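Local coordinates for protein pyruvate kinase (Pyrobaculum aerophilum, PDB 3QTG) that catalyses the last step of glycolysis, passing the phosphoryl group of phosphoenolpyruvate to ADP to give pyruvate and ATP, at residues A[17-22]-A[336-341]; A[62-67]-A[73-78]; A[131-134]-A[139-142]. One frame throughout, in Å; residues are numbered along the deposited sequence.

Interaction 1 (A[17-22]-A[336-341]); sequences TKRVAT and SWLSRI
R19 meets L338 and S339 where the first strand of the (beta/alpha)8 barrel, 18-22, lies beneath helix 331-343, which comes after the last barrel strand and the short helix 323-326. The contact is small and buried, and R19 supplies most of the strand's buried surface, with an apolar stem and a polar head. Near the stem, CB of R19 lies 4.1 Å from CD2 of L338, whose side chain points at the strand and also rests on L319, L321 and V308. L338 thus packs from the helix onto the adjacent strands 18-22 and 318-321 and also touches helix 302-313.

Past CB the arginine turns toward the helix. CG stands anti to the carbonyl carbon (chi1 -55°), and a bend at chi3 (-59°) swings the guanidinium round so that NH1 faces the serine. NH1 donates to OG of S339 at 2.9 Å, with an N-H...O angle of 155°. OG lies almost exactly in the guanidinium plane, and CB of S339 is in that plane too, so the hydroxymethyl group meets the arginine at its edge rather than over a face. The serine hydroxyl also comes alongside the bend, OG of S339 being 3.5 Å from CD of R19. The main charge partner is elsewhere: NE forms a salt bridge with OD2 of D43, which probably neutralises this buried cation and helps fix its rotation. On the far side of the helix, W337 packs on L263 of a second subunit, and CZ of R340 sits over the centre of the W337 ring, 3.9 Å above its plane.

Interaction 2 (A[62-67]-A[73-78]); sequences EAVRSY and RPLAVI
Y67 and R65 reach L75 from helix 54-71 by different torsions. In Y67 the ring carbon CG is anti to the backbone N (chi1 163°), which carries the ring out over the loop before strand 76-80. R65 instead folds back at chi2 (-52°), and although its first bond leaves away from the strand, the guanidinium returns to it. There NH1 donates to the carbonyl O of L75 at 2.8 Å, the oxygen lying near the guanidinium plane, while CG2 of V77 covers one face, 3.4 Å from NH2. This is helix-on-strand packing within the beta-alpha-beta unit 44-48, 54-71, 76-80 of the TIM barrel, and V64 CG1 adds to it at 3.9 Å from V77 CG2. E68 and D198 form salt bridges with R65; a leucine in its place would probably leave D198 without that charge partner and the L75 carbonyl without its side-chain donor. CD1 of L75 comes obliquely to the Y67 ring, 3.6 Å from CD2. At the ring's far end, R73 NH1 donates to Y67 OH at 2.9 Å, with guanidinium and ring planes 78° apart; that hydroxyl also bonds D40, and NH1 of R73 the carbonyl of L39.

Interaction 3 (A[131-134]-A[139-142]); sequences VILM and LRLK
R140 lies across V131 and beside L133 on one face of a two-stranded antiparallel hairpin, 131-134 with 139-146. Its side chain can be traced outward atom by atom. CB is 3.9 Å from CG1 of V131. CG, set anti to the carbonyl carbon, runs next to L133, with CD2 of that leucine at 3.9 Å; the two side chains lie side by side and point the same way. A bend at chi3 (90°) then turns the head back over the valine, and CG1 of V131 sits under one face of the guanidinium, 3.7 Å from CZ and displaced toward the rim. The tip is held by charge: NH1 pairs with E156 and NH2 with E170. Two carboxylates and a methyl-covered face probably limit how far the flat group can turn.

The backbone beneath is regular. I132 and L141, and M134 and L139, are the hydrogen-bonded pairs, each joined by two N-H...O bonds. I132 N to L141 O is nearly straight, at 2.9 Å and 173°. From the non-hydrogen-bonded positions, the CA atoms of V131, L133 and R140 make CA-H...O contacts to carbonyls of the hydrogen-bonded pairs, such as R140 CA to I132 O at 3.4 Å.

On the other face the side chains are apolar. M134 is bent at chi2 and chi3, and crosses L141 at about a right angle, its CE 3.8 Å from CD2 of L141.

This sheet belongs to the beta-rich domain that in pyruvate kinases acts as a lid over the active site; the side chain of M134 is about 6 Å from that of K165, a probable ATP-binding residue. Strand 150-155 flanks the hairpin beyond 139-146, strand 167-169 flanks it beyond 131-134, and F104 and V102 of strand 101-106 and I161 of strand 159-161 pack against its apolar face.

Interactions 1 and 2 both belong to the TIM barrel, their centres 16 Å apart, and they touch: V20 CG1 of strand 18-22 packs 3.8 Å from I78 CD1 of strand 76-80, across intervening strand 44-48, and the guanidinium groups of R19 and R73 come close near D43, which forms a salt bridge with R19 and only a long, weak ion pair with R73. Interaction 3 stands apart in the lid sheet, its centre 35 Å from that of interaction 1 and 41 Å from that of interaction 2. Along the chain, interaction 1 spans the other two, interaction 2 before interaction 3. The lid domain is thus inserted between barrel strands 76-80 and 199-202, and probably helps enclose the nucleotide.

Interaction 1 (A[17-22]-A[336-341])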
loop_
_atom_site.group_PDB
_atom_site.type_symbol
_atom_site.label_atom_id
_atom_site.label_comp_id
_atom_site.label_asym_id
_atom_site.label_seq_id
_atom_site.Cartn_x
_atom_site.Cartn_y
_atom_site.Cartn_z
ATOM N N THR A 17 -25.706 -8.286 9.735
ATOM C CA THR A 17 -26.707 -8.308 8.665
ATOM C C THR A 17 -28.101 -8.322 9.287
ATOM O O THR A 17 -28.398 -9.140 10.147
ATOM C CB THR A 17 -26.560 -9.533 7.767
ATOM O OG1 THR A 17 -25.187 -9.675 7.389
ATOM C CG2 THR A 17 -27.420 -9.378 6.517
ATOM N N LYS A 18 -28.940 -7.396 8.844
ATOM C CA LYS A 18 -30.292 -7.277 9.365
ATOM C C LYS A 18 -31.301 -8.135 8.592
ATOM O O LYS A 18 -31.132 -8.418 7.409
ATOM C CB LYS A 18 -30.713 -5.797 9.432
ATOM C CG LYS A 18 -29.762 -4.925 10.275
ATOM C CD LYS A 18 -29.566 -5.517 11.670
ATOM C CE LYS A 18 -28.712 -4.642 12.540
ATOM N NZ LYS A 18 -29.327 -3.296 12.606
ATOM N N ARG A 19 -32.351 -8.547 9.296
ATOM C CA ARG A 19 -33.280 -9.572 8.824
ATOM C C ARG A 19 -34.654 -8.933 8.690
ATOM O O ARG A 19 -35.219 -8.436 9.671
ATOM C CB ARG A 19 -33.325 -10.734 9.833
ATOM C CG ARG A 19 -31.954 -11.367 10.179
ATOM C CD ARG A 19 -31.904 -11.956 11.612
ATOM N NE ARG A 19 -32.186 -10.926 12.616
ATOM C CZ ARG A 19 -32.251 -11.113 13.932
ATOM N NH1 ARG A 19 -32.063 -12.312 14.472
ATOM N NH2 ARG A 19 -32.506 -10.079 14.718
ATOM N N VAL A 20 -35.164 -8.912 7.460
ATOM C CA VAL A 20 -36.482 -8.364 7.164
ATOM C C VAL A 20 -37.422 -9.476 6.662
ATOM O O VAL A 20 -37.041 -10.269 5.801
ATOM C CB VAL A 20 -36.396 -7.193 6.131
ATOM C CG1 VAL A 20 -37.777 -6.854 5.535
ATOM C CG2 VAL A 20 -35.769 -5.976 6.776
ATOM N N ALA A 21 -38.627 -9.542 7.225
ATOM C CA ALA A 21 -39.659 -10.493 6.763
ATOM C C ALA A 21 -40.892 -9.765 6.271
ATOM O O ALA A 21 -41.244 -8.719 6.805
ATOM C CB ALA A 21 -40.043 -11.464 7.853
ATOM N N THR A 22 -41.527 -10.317 5.236
ATOM C CA THR A 22 -42.794 -9.807 4.743
ATOM C C THR A 22 -43.977 -10.445 5.476
ATOM O O THR A 22 -44.029 -11.657 5.671
ATOM C CB THR A 22 -42.950 -10.034 3.233
ATOM O OG1 THR A 22 -41.907 -9.328 2.542
ATOM C CG2 THR A 22 -44.328 -9.550 2.742
ATOM N N SER A 336 -36.100 -18.385 11.035
ATOM C CA SER A 336 -35.208 -19.085 11.937
ATOM C C SER A 336 -33.952 -19.515 11.181
ATOM O O SER A 336 -32.847 -19.280 11.648
ATOM C CB SER A 336 -35.930 -20.274 12.574
ATOM O OG SER A 336 -35.095 -20.935 13.505
ATOM N N TRP A 337 -34.126 -20.098 9.996
ATOM C CA TRP A 337 -32.999 -20.459 9.129
ATOM C C TRP A 337 -32.198 -19.265 8.593
ATOM O O TRP A 337 -30.973 -19.342 8.500
ATOM C CB TRP A 337 -33.462 -21.353 7.987
ATOM C CG TRP A 337 -33.377 -22.792 8.345
ATOM C CD1 TRP A 337 -34.406 -23.611 8.738
ATOM C CD2 TRP A 337 -32.195 -23.595 8.371
ATOM N NE1 TRP A 337 -33.935 -24.867 8.992
ATOM C CE2 TRP A 337 -32.583 -24.892 8.779
ATOM C CE3 TRP A 337 -30.846 -23.349 8.077
ATOM C CZ2 TRP A 337 -31.668 -25.947 8.903
ATOM C CZ3 TRP A 337 -29.931 -24.398 8.209
ATOM C CH2 TRP A 337 -30.350 -25.681 8.618
ATOM N N LEU A 338 -32.885 -18.168 8.257
ATOM C CA LEU A 338 -32.206 -16.915 7.883
ATOM C C LEU A 338 -31.190 -16.455 8.946
ATOM O O LEU A 338 -30.007 -16.226 8.656
ATOM C CB LEU A 338 -33.218 -15.794 7.619
ATOM C CG LEU A 338 -32.549 -14.514 7.104
ATOM C CD1 LEU A 338 -31.647 -14.794 5.857
ATOM C CD2 LEU A 338 -33.575 -13.417 6.809
ATOM N N SER A 339 -31.681 -16.346 10.175
ATOM C CA SER A 339 -30.924 -15.859 11.321
ATOM C C SER A 339 -29.769 -16.786 11.694
ATOM O O SER A 339 -28.669 -16.328 12.023
ATOM C CB SER A 339 -31.888 -15.703 12.504
ATOM O OG SER A 339 -31.335 -14.899 13.508
ATOM N N ARG A 340 -30.036 -18.088 11.638
ATOM C CA ARG A 340 -29.043 -19.122 11.895
ATOM C C ARG A 340 -27.877 -19.054 10.889
ATOM O O ARG A 340 -26.718 -19.078 11.290
ATOM C CB ARG A 340 -29.724 -20.488 11.829
ATOM C CG ARG A 340 -28.874 -21.648 12.287
ATOM C CD ARG A 340 -29.596 -22.977 12.031
ATOM N NE ARG A 340 -31.051 -22.884 12.232
ATOM C CZ ARG A 340 -31.842 -23.923 12.503
ATOM N NH1 ARG A 340 -31.315 -25.144 12.614
ATOM N NH2 ARG A 340 -33.156 -23.745 12.671
ATOM N N ILE A 341 -28.189 -18.970 9.593
ATOM C CA ILE A 341 -27.158 -18.829 8.538
ATOM C C ILE A 341 -26.290 -17.597 8.749
ATOM O O ILE A 341 -25.078 -17.653 8.565
ATOM C CB ILE A 341 -27.759 -18.781 7.101
ATOM C CG1 ILE A 341 -28.443 -20.115 6.751
ATOM C CG2 ILE A 341 -26.648 -18.415 6.048
ATOM C CD1 ILE A 341 -29.441 -20.041 5.595
#

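Interaction 2 (A[62-67]-A[73-78])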
loop_
_atom_site.group_PDB
_atom_site.type_symbol
_atom_site.label_atom_id
_atom_site.label_comp_id
_atom_site.label_asym_id
_atom_site.label_seq_id
_atom_site.Cartn_x
_atom_site.Cartn_y
_atom_site.Cartn_z
ATOM N N GLU A 62 -50.104 -2.569 13.903
ATOM C CA GLU A 62 -50.490 -2.601 15.332
ATOM C C GLU A 62 -49.885 -3.789 16.094
ATOM O O GLU A 62 -49.418 -3.638 17.217
ATOM C CB GLU A 62 -52.024 -2.589 15.498
ATOM C CG GLU A 62 -52.656 -1.193 15.521
ATOM C CD GLU A 62 -54.157 -1.227 15.237
ATOM O OE1 GLU A 62 -54.553 -1.826 14.215
ATOM O OE2 GLU A 62 -54.949 -0.654 16.024
ATOM N N ALA A 63 -49.909 -4.969 15.487
ATOM C CA ALA A 63 -49.294 -6.155 16.087
ATOM C C ALA A 63 -47.764 -6.007 16.216
ATOM O O ALA A 63 -47.148 -6.476 17.188
ATOM C CB ALA A 63 -49.640 -7.392 15.266
ATOM N N VAL A 64 -47.163 -5.345 15.229
ATOM C CA VAL A 64 -45.722 -5.074 15.240
ATOM C C VAL A 64 -45.364 -4.125 16.392
ATOM O O VAL A 64 -44.451 -4.407 17.172
ATOM C CB VAL A 64 -45.260 -4.516 13.859
ATOM C CG1 VAL A 64 -43.890 -3.794 13.945
ATOM C CG2 VAL A 64 -45.263 -5.642 12.821
ATOM N N ARG A 65 -46.112 -3.023 16.500
ATOM C CA ARG A 65 -45.849 -1.975 17.505
ATOM C C ARG A 65 -46.165 -2.447 18.916
ATOM O O ARG A 65 -45.538 -2.005 19.888
ATOM C CB ARG A 65 -46.636 -0.699 17.193
ATOM C CG ARG A 65 -46.180 0.011 15.921
ATOM C CD ARG A 65 -44.651 0.259 15.905
ATOM N NE ARG A 65 -44.276 0.932 14.665
ATOM C CZ ARG A 65 -43.085 0.871 14.074
ATOM N NH1 ARG A 65 -42.089 0.147 14.586
ATOM N NH2 ARG A 65 -42.899 1.543 12.949
ATOM N N SER A 66 -47.124 -3.362 19.005
ATOM C CA SER A 66 -47.501 -3.988 20.265
ATOM C C SER A 66 -46.351 -4.874 20.768
ATOM O O SER A 66 -45.984 -4.834 21.938
ATOM C CB SER A 66 -48.799 -4.787 20.074
ATOM O OG SER A 66 -49.098 -5.554 21.222
ATOM N N TYR A 67 -45.775 -5.650 19.856
ATOM C CA TYR A 67 -44.625 -6.506 20.157
ATOM C C TYR A 67 -43.423 -5.662 20.565
ATOM O O TYR A 67 -42.734 -5.969 21.542
ATOM C CB TYR A 67 -44.271 -7.364 18.937
ATOM C CG TYR A 67 -42.877 -7.950 19.039
ATOM C CD1 TYR A 67 -42.666 -9.175 19.672
ATOM C CD2 TYR A 67 -41.768 -7.263 18.532
ATOM C CE1 TYR A 67 -41.396 -9.704 19.781
ATOM C CE2 TYR A 67 -40.491 -7.778 18.646
ATOM C CZ TYR A 67 -40.312 -8.994 19.266
ATOM O OH TYR A 67 -39.063 -9.510 19.407
ATOM N N ARG A 73 -38.124 -3.693 21.668
ATOM C CA ARG A 73 -37.329 -3.925 20.454
ATOM C C ARG A 73 -37.846 -3.112 19.303
ATOM O O ARG A 73 -38.842 -3.494 18.690
ATOM C CB ARG A 73 -37.339 -5.393 20.043
ATOM C CG ARG A 73 -36.432 -6.256 20.861
ATOM C CD ARG A 73 -36.285 -7.630 20.254
ATOM N NE ARG A 73 -35.440 -7.591 19.073
ATOM C CZ ARG A 73 -35.808 -8.002 17.859
ATOM N NH1 ARG A 73 -37.034 -8.497 17.632
ATOM N NH2 ARG A 73 -34.940 -7.912 16.862
ATOM N N PRO A 74 -37.155 -2.002 18.985
ATOM C CA PRO A 74 -37.499 -1.137 17.849
ATOM C C PRO A 74 -37.422 -1.944 16.562
ATOM O O PRO A 74 -36.425 -2.627 16.319
ATOM C CB PRO A 74 -36.386 -0.080 17.857
ATOM C CG PRO A 74 -35.839 -0.104 19.273
ATOM C CD PRO A 74 -35.940 -1.537 19.688
ATOM N N LEU A 75 -38.478 -1.892 15.759
ATOM C CA LEU A 75 -38.523 -2.642 14.515
ATOM C C LEU A 75 -38.864 -1.668 13.426
ATOM O O LEU A 75 -39.666 -0.768 13.632
ATOM C CB LEU A 75 -39.575 -3.762 14.576
ATOM C CG LEU A 75 -39.341 -4.969 15.496
ATOM C CD1 LEU A 75 -40.520 -5.936 15.403
ATOM C CD2 LEU A 75 -38.026 -5.710 15.212
ATOM N N ALA A 76 -38.235 -1.825 12.276
ATOM C CA ALA A 76 -38.571 -1.023 11.107
ATOM C C ALA A 76 -39.823 -1.579 10.445
ATOM O O ALA A 76 -39.953 -2.799 10.265
ATOM C CB ALA A 76 -37.414 -1.009 10.105
ATOM N N VAL A 77 -40.725 -0.676 10.070
ATOM C CA VAL A 77 -41.848 -1.012 9.197
ATOM C C VAL A 77 -41.606 -0.433 7.818
ATOM O O VAL A 77 -41.429 0.783 7.657
ATOM C CB VAL A 77 -43.207 -0.504 9.771
ATOM C CG1 VAL A 77 -44.339 -0.676 8.750
ATOM C CG2 VAL A 77 -43.528 -1.230 11.046
ATOM N N ILE A 78 -41.613 -1.325 6.827
ATOM C CA ILE A 78 -41.451 -0.997 5.426
ATOM C C ILE A 78 -42.785 -1.246 4.680
ATOM O O ILE A 78 -43.401 -2.313 4.794
ATOM C CB ILE A 78 -40.345 -1.889 4.797
ATOM C CG1 ILE A 78 -39.038 -1.786 5.599
ATOM C CG2 ILE A 78 -40.134 -1.549 3.312
ATOM C CD1 ILE A 78 -38.167 -3.044 5.562
#

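Interaction 3 (A[131-134]-A[139-142])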
loop_
_atom_site.group_PDB
_atom_site.type_symbol
_atom_site.label_atom_id
_atom_site.label_comp_id
_atom_site.label_asym_id
_atom_site.label_seq_id
_atom_site.Cartn_x
_atom_site.Cartn_y
_atom_site.Cartn_z
ATOM N N VAL A 131 -39.128 -10.170 -26.629
ATOM C CA VAL A 131 -39.917 -11.230 -26.008
ATOM C C VAL A 131 -40.871 -10.632 -24.955
ATOM O O VAL A 131 -40.458 -9.886 -24.051
ATOM C CB VAL A 131 -39.015 -12.297 -25.360
ATOM C CG1 VAL A 131 -39.842 -13.368 -24.656
ATOM C CG2 VAL A 131 -38.035 -12.913 -26.425
ATOM N N ILE A 132 -42.149 -10.972 -25.101
ATOM C CA ILE A 132 -43.201 -10.479 -24.247
ATOM C C ILE A 132 -43.469 -11.533 -23.175
ATOM O O ILE A 132 -43.578 -12.709 -23.486
ATOM C CB ILE A 132 -44.472 -10.207 -25.078
ATOM C CG1 ILE A 132 -44.257 -8.988 -25.987
ATOM C CG2 ILE A 132 -45.697 -10.022 -24.172
ATOM C CD1 ILE A 132 -45.231 -8.967 -27.111
ATOM N N LEU A 133 -43.577 -11.107 -21.924
ATOM C CA LEU A 133 -43.725 -12.035 -20.804
ATOM C C LEU A 133 -45.044 -11.862 -20.083
ATOM O O LEU A 133 -45.382 -10.782 -19.623
ATOM C CB LEU A 133 -42.586 -11.852 -19.788
ATOM C CG LEU A 133 -41.150 -11.957 -20.297
ATOM C CD1 LEU A 133 -40.182 -11.482 -19.190
ATOM C CD2 LEU A 133 -40.886 -13.407 -20.720
ATOM N N MET A 134 -45.753 -12.965 -19.951
ATOM C CA MET A 134 -47.048 -12.988 -19.333
ATOM C C MET A 134 -47.055 -14.175 -18.400
ATOM O O MET A 134 -46.259 -15.101 -18.561
ATOM C CB MET A 134 -48.117 -13.176 -20.400
ATOM C CG MET A 134 -47.945 -12.221 -21.576
ATOM S SD MET A 134 -49.487 -11.497 -22.088
ATOM C CE MET A 134 -49.686 -12.319 -23.639
ATOM N N LEU A 139 -45.420 -17.556 -19.929
ATOM C CA LEU A 139 -45.860 -17.489 -21.315
ATOM C C LEU A 139 -44.964 -16.474 -21.977
ATOM O O LEU A 139 -44.984 -15.296 -21.616
ATOM C CB LEU A 139 -47.346 -17.101 -21.412
ATOM C CG LEU A 139 -48.045 -17.062 -22.788
ATOM C CD1 LEU A 139 -47.668 -18.234 -23.714
ATOM C CD2 LEU A 139 -49.580 -16.968 -22.628
ATOM N N ARG A 140 -44.139 -16.939 -22.906
ATOM C CA ARG A 140 -43.276 -16.062 -23.673
ATOM C C ARG A 140 -43.794 -16.002 -25.098
ATOM O O ARG A 140 -44.262 -17.000 -25.639
ATOM C CB ARG A 140 -41.832 -16.555 -23.667
ATOM C CG ARG A 140 -41.337 -16.978 -22.291
ATOM C CD ARG A 140 -40.015 -17.733 -22.365
ATOM N NE ARG A 140 -38.899 -16.795 -22.266
ATOM C CZ ARG A 140 -38.203 -16.389 -23.307
ATOM N NH1 ARG A 140 -38.505 -16.861 -24.488
ATOM N NH2 ARG A 140 -37.210 -15.535 -23.170
ATOM N N LEU A 141 -43.724 -14.811 -25.683
ATOM C CA LEU A 141 -44.151 -14.609 -27.058
ATOM C C LEU A 141 -43.073 -13.818 -27.781
ATOM O O LEU A 141 -42.645 -12.771 -27.302
ATOM C CB LEU A 141 -45.480 -13.836 -27.164
ATOM C CG LEU A 141 -46.840 -13.958 -26.443
ATOM C CD1 LEU A 141 -47.941 -14.759 -27.221
ATOM C CD2 LEU A 141 -46.779 -14.307 -24.946
ATOM N N LYS A 142 -42.673 -14.314 -28.948
ATOM C CA LYS A 142 -41.608 -13.700 -29.733
ATOM C C LYS A 142 -42.243 -12.727 -30.734
ATOM O O LYS A 142 -43.026 -13.143 -31.575
ATOM C CB LYS A 142 -40.862 -14.793 -30.508
ATOM C CG LYS A 142 -39.364 -14.757 -30.437
ATOM C CD LYS A 142 -38.741 -13.393 -30.639
ATOM C CE LYS A 142 -37.234 -13.492 -30.364
ATOM N NZ LYS A 142 -36.556 -14.337 -31.388
#